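Local structure of CTP:phosphocholine Cytidylyltransferase (Streptococcus pneumoniae, 1JYK) at residues A[29-34]-A[123-128]; A[57-62]-A[83-88]; A[73-78]-A[95-100]. The protein catalyses the transfer of the cytidylyl group of CTP to phosphocholine, giving CDP-choline and pyrophosphate. All coordinates share one frame; numbering follows the deposited sequence.

Contact 1: A[29-34]-A[123-128]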
loop_
_atom_site.group_PDB
_atom_site.type_symbol
_atom_site.label_atom_id
_atom_site.label_comp_id
_atom_site.label_asym_id
_atom_site.label_seq_id
_atom_site.Cartn_x
_atom_site.Cartn_y
_atom_site.Cartn_z
ATOM N N ILE A 29 6.298 -0.189 -4.884
ATOM C CA ILE A 29 6.776 0.255 -3.584
ATOM C C ILE A 29 5.909 -0.477 -2.566
ATOM O O ILE A 29 4.681 -0.397 -2.623
ATOM C CB ILE A 29 6.590 1.788 -3.404
ATOM C CG1 ILE A 29 7.523 2.546 -4.347
ATOM C CG2 ILE A 29 6.845 2.180 -1.959
ATOM C CD1 ILE A 29 7.023 3.941 -4.709
ATOM N N ILE A 30 6.539 -1.207 -1.654
ATOM C CA ILE A 30 5.804 -1.938 -0.631
ATOM C C ILE A 30 6.076 -1.294 0.725
ATOM O O ILE A 30 7.232 -1.156 1.148
ATOM C CB ILE A 30 6.213 -3.438 -0.597
ATOM C CG1 ILE A 30 6.037 -4.051 -1.990
ATOM C CG2 ILE A 30 5.369 -4.192 0.430
ATOM C CD1 ILE A 30 6.392 -5.531 -2.071
ATOM N N LEU A 31 5.006 -0.884 1.397
ATOM C CA LEU A 31 5.120 -0.237 2.697
ATOM C C LEU A 31 5.140 -1.288 3.803
ATOM O O LEU A 31 4.105 -1.859 4.148
ATOM C CB LEU A 31 3.949 0.732 2.897
ATOM C CG LEU A 31 3.737 1.764 1.783
ATOM C CD1 LEU A 31 2.478 2.578 2.068
ATOM C CD2 LEU A 31 4.948 2.671 1.679
ATOM N N ALA A 32 6.325 -1.534 4.360
ATOM C CA ALA A 32 6.484 -2.538 5.404
ATOM C C ALA A 32 7.335 -2.071 6.598
ATOM O O ALA A 32 7.982 -2.891 7.250
ATOM C CB ALA A 32 7.102 -3.804 4.789
ATOM N N ALA A 33 7.319 -0.775 6.904
ATOM C CA ALA A 33 8.129 -0.257 8.008
ATOM C C ALA A 33 7.456 -0.164 9.380
ATOM O O ALA A 33 8.136 -0.192 10.407
ATOM C CB ALA A 33 8.692 1.107 7.625
ATOM N N GLY A 34 6.130 -0.060 9.392
ATOM C CA GLY A 34 5.386 0.091 10.637
ATOM C C GLY A 34 5.457 -0.984 11.707
ATOM O O GLY A 34 5.863 -2.121 11.460
ATOM N N VAL A 123 1.814 1.148 -5.223
ATOM C CA VAL A 123 2.105 1.377 -3.815
ATOM C C VAL A 123 1.278 0.275 -3.175
ATOM O O VAL A 123 0.068 0.205 -3.387
ATOM C CB VAL A 123 1.633 2.770 -3.322
ATOM C CG1 VAL A 123 1.816 2.878 -1.806
ATOM C CG2 VAL A 123 2.434 3.861 -4.028
ATOM N N ILE A 124 1.926 -0.578 -2.395
ATOM C CA ILE A 124 1.257 -1.714 -1.785
ATOM C C ILE A 124 1.439 -1.816 -0.281
ATOM O O ILE A 124 2.551 -1.675 0.224
ATOM C CB ILE A 124 1.784 -3.013 -2.429
ATOM C CG1 ILE A 124 1.536 -2.959 -3.936
ATOM C CG2 ILE A 124 1.138 -4.237 -1.787
ATOM C CD1 ILE A 124 2.647 -3.570 -4.757
ATOM N N ASP A 125 0.344 -2.061 0.432
ATOM C CA ASP A 125 0.405 -2.228 1.880
ATOM C C ASP A 125 0.850 -3.671 2.081
ATOM O O ASP A 125 0.338 -4.574 1.423
ATOM C CB ASP A 125 -0.971 -2.033 2.517
ATOM C CG ASP A 125 -1.397 -0.572 2.579
ATOM O OD1 ASP A 125 -0.572 0.330 2.309
ATOM O OD2 ASP A 125 -2.581 -0.332 2.905
ATOM N N ALA A 126 1.791 -3.887 2.996
ATOM C CA ALA A 126 2.316 -5.224 3.239
ATOM C C ALA A 126 1.476 -6.134 4.131
ATOM O O ALA A 126 1.787 -7.319 4.255
ATOM C CB ALA A 126 3.735 -5.123 3.802
ATOM N N ASP A 127 0.421 -5.609 4.749
ATOM C CA ASP A 127 -0.407 -6.437 5.625
ATOM C C ASP A 127 -1.704 -6.955 5.003
ATOM O O ASP A 127 -2.715 -7.122 5.691
ATOM C CB ASP A 127 -0.730 -5.688 6.916
ATOM C CG ASP A 127 -1.195 -4.274 6.664
ATOM O OD1 ASP A 127 -1.615 -3.968 5.528
ATOM O OD2 ASP A 127 -1.138 -3.468 7.615
ATOM N N ASN A 128 -1.672 -7.207 3.703
ATOM C CA ASN A 128 -2.831 -7.728 2.998
ATOM C C ASN A 128 -2.435 -9.010 2.290
ATOM O O ASN A 128 -1.298 -9.152 1.836
ATOM C CB ASN A 128 -3.317 -6.734 1.945
ATOM C CG ASN A 128 -4.050 -5.556 2.549
ATOM O OD1 ASN A 128 -4.652 -5.668 3.617
ATOM N ND2 ASN A 128 -3.998 -4.415 1.872
HETATM O O HOH W 1 1.711 -1.687 5.278
#
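Leu-31 and Ile-124 bury the most surface here. They meet where two parallel strands, 29-32 and 123-125, run side by side in the sheet. The strands cross at 29°. Leu-31 N donates to Ile-124 O at 2.8 Å, and Ile-124 N donates to Ile-29 O at 2.8 Å.

The Leu-31 side chain leaves on the face shared with Val-123. Its CG stands beside the backbone N (chi1 -53°), and from there CD1 extends to Val-123. This one methyl does the touching: it lies 3.9 Å from Val-123 CG1. The same CD1 is 3.8 Å from Asp-125 OD1, a van der Waals contact with the carboxylate.

On the other face Ile-30 and Ile-124 stand beside each other. Ile-30 CG2 reaches along the sheet to the methyl of Ala-126 and lies 3.9 Å from Ala-126 CB. That methyl also packs on Ala-32 CB.

The pairing weakens where strand 123-125 ends. Ala-126 N reaches Leu-31 O at 3.3 Å, tilted from the carbonyl plane. A water enters at this point, donating to Leu-31 O and accepting from Ala-126 N.

This is the parallel core of a Rossmann-like nucleotidyltransferase sheet. Helix 58-68 covers the Ile-30 and Ile-124 face, strand 74-78 lies beyond 27-32, and strand 182-185 borders 121-125.

Contact 2: A[57-62]-A[83-88]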
loop_
_atom_site.group_PDB
_atom_site.type_symbol
_atom_site.label_atom_id
_atom_site.label_comp_id
_atom_site.label_asym_id
_atom_site.label_seq_id
_atom_site.Cartn_x
_atom_site.Cartn_y
_atom_site.Cartn_z
ATOM N N PRO A 57 5.851 -16.005 4.387
ATOM C CA PRO A 57 5.722 -14.580 4.733
ATOM C C PRO A 57 4.796 -13.852 3.766
ATOM O O PRO A 57 4.894 -14.023 2.551
ATOM C CB PRO A 57 7.154 -14.055 4.655
ATOM C CG PRO A 57 8.002 -15.262 4.930
ATOM C CD PRO A 57 7.263 -16.419 4.294
ATOM N N LEU A 58 3.898 -13.040 4.311
ATOM C CA LEU A 58 2.936 -12.293 3.508
ATOM C C LEU A 58 3.532 -11.560 2.313
ATOM O O LEU A 58 3.011 -11.642 1.203
ATOM C CB LEU A 58 2.205 -11.269 4.380
ATOM C CG LEU A 58 1.033 -11.755 5.229
ATOM C CD1 LEU A 58 0.564 -10.613 6.116
ATOM C CD2 LEU A 58 -0.093 -12.235 4.342
ATOM N N ILE A 59 4.621 -10.832 2.541
ATOM C CA ILE A 59 5.235 -10.060 1.470
ATOM C C ILE A 59 5.728 -10.903 0.291
ATOM O O ILE A 59 5.784 -10.416 -0.842
ATOM C CB ILE A 59 6.401 -9.183 2.020
ATOM C CG1 ILE A 59 6.731 -8.074 1.018
ATOM C CG2 ILE A 59 7.621 -10.044 2.319
ATOM C CD1 ILE A 59 7.526 -6.931 1.626
ATOM N N GLU A 60 6.082 -12.161 0.543
ATOM C CA GLU A 60 6.557 -13.026 -0.536
ATOM C C GLU A 60 5.452 -13.298 -1.561
ATOM O O GLU A 60 5.714 -13.373 -2.759
ATOM C CB GLU A 60 7.097 -14.342 0.033
ATOM C CG GLU A 60 8.456 -14.171 0.700
ATOM C CD GLU A 60 9.115 -15.485 1.094
ATOM O OE1 GLU A 60 8.567 -16.566 0.783
ATOM O OE2 GLU A 60 10.191 -15.428 1.720
ATOM N N TYR A 61 4.215 -13.441 -1.099
ATOM C CA TYR A 61 3.108 -13.668 -2.021
ATOM C C TYR A 61 2.990 -12.470 -2.959
ATOM O O TYR A 61 2.763 -12.626 -4.154
ATOM C CB TYR A 61 1.790 -13.826 -1.259
ATOM C CG TYR A 61 1.661 -15.118 -0.487
ATOM C CD1 TYR A 61 1.894 -15.155 0.887
ATOM C CD2 TYR A 61 1.254 -16.297 -1.120
ATOM C CE1 TYR A 61 1.723 -16.329 1.616
ATOM C CE2 TYR A 61 1.079 -17.482 -0.399
ATOM C CZ TYR A 61 1.314 -17.488 0.967
ATOM O OH TYR A 61 1.136 -18.642 1.691
ATOM N N GLN A 62 3.144 -11.271 -2.403
ATOM C CA GLN A 62 3.046 -10.042 -3.181
ATOM C C GLN A 62 4.199 -9.901 -4.169
ATOM O O GLN A 62 3.979 -9.621 -5.347
ATOM C CB GLN A 62 3.011 -8.825 -2.251
ATOM C CG GLN A 62 1.892 -8.872 -1.206
ATOM C CD GLN A 62 1.941 -7.691 -0.241
ATOM O OE1 GLN A 62 3.001 -7.108 0.002
ATOM N NE2 GLN A 62 0.787 -7.333 0.310
ATOM N N GLU A 83 16.085 -5.965 9.931
ATOM C CA GLU A 83 17.089 -6.986 9.637
ATOM C C GLU A 83 16.486 -8.313 9.164
ATOM O O GLU A 83 17.168 -9.127 8.543
ATOM C CB GLU A 83 17.995 -7.216 10.857
ATOM C CG GLU A 83 17.278 -7.721 12.104
ATOM C CD GLU A 83 16.581 -6.615 12.896
ATOM O OE1 GLU A 83 16.826 -5.416 12.620
ATOM O OE2 GLU A 83 15.783 -6.954 13.798
ATOM N N GLN A 84 15.204 -8.528 9.437
ATOM C CA GLN A 84 14.565 -9.764 9.007
ATOM C C GLN A 84 14.258 -9.746 7.513
ATOM O O GLN A 84 13.980 -10.789 6.922
ATOM C CB GLN A 84 13.289 -10.011 9.818
ATOM C CG GLN A 84 13.582 -10.346 11.286
ATOM C CD GLN A 84 12.362 -10.800 12.066
ATOM O OE1 GLN A 84 11.474 -11.470 11.529
ATOM N NE2 GLN A 84 12.316 -10.443 13.345
ATOM N N PHE A 85 14.331 -8.563 6.902
ATOM C CA PHE A 85 14.058 -8.402 5.467
ATOM C C PHE A 85 15.283 -8.605 4.565
ATOM O O PHE A 85 15.145 -8.772 3.355
ATOM C CB PHE A 85 13.514 -6.997 5.182
ATOM C CG PHE A 85 12.127 -6.752 5.708
ATOM C CD1 PHE A 85 11.016 -6.877 4.875
ATOM C CD2 PHE A 85 11.930 -6.372 7.032
ATOM C CE1 PHE A 85 9.727 -6.627 5.356
ATOM C CE2 PHE A 85 10.645 -6.120 7.520
ATOM C CZ PHE A 85 9.544 -6.249 6.678
ATOM N N ASP A 86 16.476 -8.581 5.145
ATOM C CA ASP A 86 17.702 -8.704 4.362
ATOM C C ASP A 86 17.758 -9.820 3.333
ATOM O O ASP A 86 18.178 -9.594 2.192
ATOM C CB ASP A 86 18.900 -8.813 5.300
ATOM C CG ASP A 86 19.248 -7.483 5.944
ATOM O OD1 ASP A 86 19.017 -6.428 5.315
ATOM O OD2 ASP A 86 19.749 -7.493 7.085
ATOM N N TYR A 87 17.340 -11.019 3.723
ATOM C CA TYR A 87 17.365 -12.169 2.813
ATOM C C TYR A 87 16.614 -11.960 1.490
ATOM O O TYR A 87 16.886 -12.645 0.505
ATOM C CB TYR A 87 16.798 -13.412 3.517
ATOM C CG TYR A 87 15.279 -13.483 3.534
ATOM C CD1 TYR A 87 14.594 -14.401 2.735
ATOM C CD2 TYR A 87 14.530 -12.630 4.355
ATOM C CE1 TYR A 87 13.198 -14.472 2.748
ATOM C CE2 TYR A 87 13.138 -12.691 4.377
ATOM C CZ TYR A 87 12.477 -13.613 3.574
ATOM O OH TYR A 87 11.097 -13.675 3.602
ATOM N N LEU A 88 15.665 -11.021 1.474
ATOM C CA LEU A 88 14.874 -10.760 0.276
ATOM C C LEU A 88 15.669 -10.140 -0.865
ATOM O O LEU A 88 15.283 -10.251 -2.024
ATOM C CB LEU A 88 13.675 -9.861 0.617
ATOM C CG LEU A 88 12.620 -10.440 1.574
ATOM C CD1 LEU A 88 11.698 -9.316 2.040
ATOM C CD2 LEU A 88 11.815 -11.544 0.881
#
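Tyr-87 lays its hydroxyl end against Glu-60 and the ring of Pro-57. The phenol OH donates to Glu-60 OE2 at 2.7 Å. The carboxylate oxygen sits at the edge of the tyrosine ring, near its plane, and the two flat groups are turned 52° apart. The hydroxyl meets OE2 on the anti side, 26° out of the carboxylate plane. The side chains cross at about a right angle.

Torsions bring the two groups together. Tyr-87 CG sits between the backbone N and the carbonyl carbon (chi1 81°), which points the ring toward helix 58-68. The Glu-60 chain is extended beyond CG, and this carries its carboxylate out to the hydroxyl. Pro-57 CG adds a contact 3.7 Å from Tyr-87 OH.

Next to this polar pair lies an apolar layer. Ile-59 CG2 is 4.2 Å from Leu-88 CD1, and the two side chains cross obliquely. Ile-59 CD1 comes to the edge of the Phe-85 ring, 4.3 Å from Phe-85 CE1. Leu-88 CD2 also rests 4.3 Å from Glu-60 CG. The contact joins the start of helix 58-68 to the turn leading into helix 87-92, and Ile-59, Phe-85 and Leu-88 all pack on strand 74-78.

Glu-60 also forms salt bridges, with Lys-56 through OE1 and with Lys-91 through OE2. OE2 thus takes both the phenol and an ammonium group. These partners probably keep Glu-60 ionised although it is buried, and probably help to fix the rotation of its carboxylate.

Contact 3: A[73-78]-A[95-100]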
loop_
_atom_site.group_PDB
_atom_site.type_symbol
_atom_site.label_atom_id
_atom_site.label_comp_id
_atom_site.label_asym_id
_atom_site.label_seq_id
_atom_site.Cartn_x
_atom_site.Cartn_y
_atom_site.Cartn_z
ATOM N N ASP A 73 11.242 -4.233 -10.542
ATOM C CA ASP A 73 11.879 -3.134 -9.835
ATOM C C ASP A 73 11.001 -2.930 -8.611
ATOM O O ASP A 73 10.008 -2.196 -8.655
ATOM C CB ASP A 73 11.903 -1.871 -10.689
ATOM C CG ASP A 73 12.570 -0.709 -9.985
ATOM O OD1 ASP A 73 13.002 -0.872 -8.823
ATOM O OD2 ASP A 73 12.661 0.378 -10.590
ATOM N N ILE A 74 11.378 -3.598 -7.526
ATOM C CA ILE A 74 10.628 -3.553 -6.281
ATOM C C ILE A 74 11.416 -2.930 -5.132
ATOM O O ILE A 74 12.537 -3.344 -4.822
ATOM C CB ILE A 74 10.171 -4.984 -5.898
ATOM C CG1 ILE A 74 9.307 -5.555 -7.028
ATOM C CG2 ILE A 74 9.417 -4.974 -4.567
ATOM C CD1 ILE A 74 9.166 -7.049 -6.983
ATOM N N ILE A 75 10.811 -1.921 -4.512
ATOM C CA ILE A 75 11.409 -1.207 -3.393
ATOM C C ILE A 75 10.559 -1.450 -2.152
ATOM O O ILE A 75 9.340 -1.257 -2.173
ATOM C CB ILE A 75 11.473 0.322 -3.666
ATOM C CG1 ILE A 75 12.215 0.588 -4.983
ATOM C CG2 ILE A 75 12.167 1.035 -2.514
ATOM C CD1 ILE A 75 12.120 2.028 -5.477
ATOM N N ILE A 76 11.194 -1.889 -1.072
ATOM C CA ILE A 76 10.472 -2.149 0.159
ATOM C C ILE A 76 10.918 -1.185 1.250
ATOM O O ILE A 76 12.111 -1.079 1.543
ATOM C CB ILE A 76 10.695 -3.596 0.646
ATOM C CG1 ILE A 76 10.386 -4.574 -0.487
ATOM C CG2 ILE A 76 9.824 -3.878 1.862
ATOM C CD1 ILE A 76 10.581 -6.021 -0.110
ATOM N N ILE A 77 9.962 -0.465 1.829
ATOM C CA ILE A 77 10.261 0.457 2.909
ATOM C C ILE A 77 10.254 -0.358 4.204
ATOM O O ILE A 77 9.226 -0.915 4.590
ATOM C CB ILE A 77 9.205 1.583 3.019
ATOM C CG1 ILE A 77 8.965 2.227 1.648
ATOM C CG2 ILE A 77 9.673 2.619 4.031
ATOM C CD1 ILE A 77 10.236 2.639 0.922
ATOM N N VAL A 78 11.404 -0.428 4.869
ATOM C CA VAL A 78 11.522 -1.185 6.109
ATOM C C VAL A 78 11.870 -0.271 7.278
ATOM O O VAL A 78 12.362 0.846 7.083
ATOM C CB VAL A 78 12.609 -2.307 5.992
ATOM C CG1 VAL A 78 12.275 -3.238 4.835
ATOM C CG2 VAL A 78 13.999 -1.694 5.792
ATOM N N ARG A 95 14.954 -3.941 -3.469
ATOM C CA ARG A 95 15.779 -2.921 -2.842
ATOM C C ARG A 95 15.109 -2.582 -1.518
ATOM O O ARG A 95 13.884 -2.476 -1.454
ATOM C CB ARG A 95 15.851 -1.667 -3.715
ATOM C CG ARG A 95 16.872 -1.735 -4.846
ATOM C CD ARG A 95 17.082 -0.355 -5.458
ATOM N NE ARG A 95 15.921 0.088 -6.232
ATOM C CZ ARG A 95 15.792 1.301 -6.764
ATOM N NH1 ARG A 95 16.756 2.198 -6.608
ATOM N NH2 ARG A 95 14.702 1.614 -7.457
ATOM N N LEU A 96 15.895 -2.428 -0.461
ATOM C CA LEU A 96 15.334 -2.093 0.842
ATOM C C LEU A 96 15.692 -0.656 1.190
ATOM O O LEU A 96 16.834 -0.240 1.000
ATOM C CB LEU A 96 15.872 -3.041 1.925
ATOM C CG LEU A 96 15.705 -4.551 1.685
ATOM C CD1 LEU A 96 16.279 -5.332 2.861
ATOM C CD2 LEU A 96 14.229 -4.888 1.503
ATOM N N VAL A 97 14.710 0.102 1.674
ATOM C CA VAL A 97 14.931 1.491 2.070
ATOM C C VAL A 97 14.519 1.649 3.533
ATOM O O VAL A 97 13.353 1.447 3.896
ATOM C CB VAL A 97 14.126 2.464 1.189
ATOM C CG1 VAL A 97 14.351 3.898 1.645
ATOM C CG2 VAL A 97 14.544 2.304 -0.255
ATOM N N PHE A 98 15.486 2.008 4.371
ATOM C CA PHE A 98 15.255 2.163 5.802
ATOM C C PHE A 98 14.589 3.474 6.195
ATOM O O PHE A 98 15.056 4.550 5.848
ATOM C CB PHE A 98 16.589 2.023 6.548
ATOM C CG PHE A 98 16.477 2.161 8.042
ATOM C CD1 PHE A 98 17.496 2.762 8.771
ATOM C CD2 PHE A 98 15.359 1.688 8.722
ATOM C CE1 PHE A 98 17.404 2.887 10.154
ATOM C CE2 PHE A 98 15.257 1.809 10.109
ATOM C CZ PHE A 98 16.281 2.409 10.824
ATOM N N ASN A 99 13.486 3.364 6.925
ATOM C CA ASN A 99 12.757 4.523 7.417
ATOM C C ASN A 99 12.946 4.536 8.933
ATOM O O ASN A 99 12.261 3.813 9.660
ATOM C CB ASN A 99 11.270 4.409 7.083
ATOM C CG ASN A 99 10.443 5.493 7.754
ATOM O OD1 ASN A 99 10.984 6.364 8.433
ATOM N ND2 ASN A 99 9.125 5.446 7.565
ATOM N N ASP A 100 13.879 5.355 9.409
ATOM C CA ASP A 100 14.151 5.413 10.838
ATOM C C ASP A 100 13.082 6.136 11.653
ATOM O O ASP A 100 13.118 6.123 12.883
ATOM C CB ASP A 100 15.521 6.044 11.087
ATOM C CG ASP A 100 15.550 7.513 10.761
ATOM O OD1 ASP A 100 15.583 8.329 11.703
ATOM O OD2 ASP A 100 15.544 7.851 9.564
#
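Arg-95 is bonded through its backbone to Ile-74 and Ile-76 at the start of a parallel pair, strands 74-78 and 95-98. Arg-95 N donates to Ile-74 O, and Arg-95 O accepts from Ile-76 N, each at 2.8 Å. Val-97 repeats the pattern: its N donates to Ile-76 O and its O accepts from Val-78 N, both at 2.9 Å. Asn-99 N then closes the series on Val-78 O at 2.8 Å, just past the end of strand 95-98. In this way Arg-95 and Val-97 use both backbone N and O on strand 74-78. Their O atoms also receive CA-H contacts from Ile-75 and Ile-77.

The polar side chains lie at the ends. Arg-95 NH2 makes a weak hydrogen bond to Asp-73 OD1 at 3.3 Å, as part of a salt bridge. The aspartate oxygen lies at the guanidinium edge, and the two flat groups are 38° apart. The bend at chi3 (-71°) brings the guanidinium alongside Ile-75, whose CD1 approaches NH2. Asp-73 has a stronger partner in Arg-25, through OD2. Asn-99 is held outside the pair, by Lys-101 N on OD1 and Ser-110 OG on ND2.

Apolar contacts fill both faces. Ile-75 CG2 packs at 3.5 Å on Val-97 CG2. On the opposite face Leu-96 CD2 lies 3.9 Å from Ile-76 CB.

The two strands belong to one beta-alpha-beta unit, joined through helix 87-92. Strand 27-32 flanks 74-78 on its other edge. Helix 58-68 packs on Ile-74 and Ile-76, while Ile-77 and Asn-99 face helix 108-112.

The three contacts lie within one nucleotidyltransferase domain, their centres about 10 to 11 Å apart. Contacts 1 and 3 share a sheet. Strand 27-32 of contact 1 pairs with strand 74-78 of contact 3, so the parallel order is 95-98, 74-78, 27-32, 121-125. Contact 2 lies on one face of this sheet, where Ile-59 meets Ile-30 and Ile-76, and Phe-85 meets Val-78. Along the chain, contact 1 closes a loop that holds the other two, whose segments alternate: 57-62, 73-78, 83-88, 95-100. Together they build the alternating strand and helix core of a Rossmann-like fold, consistent with a nucleotide-binding enzyme.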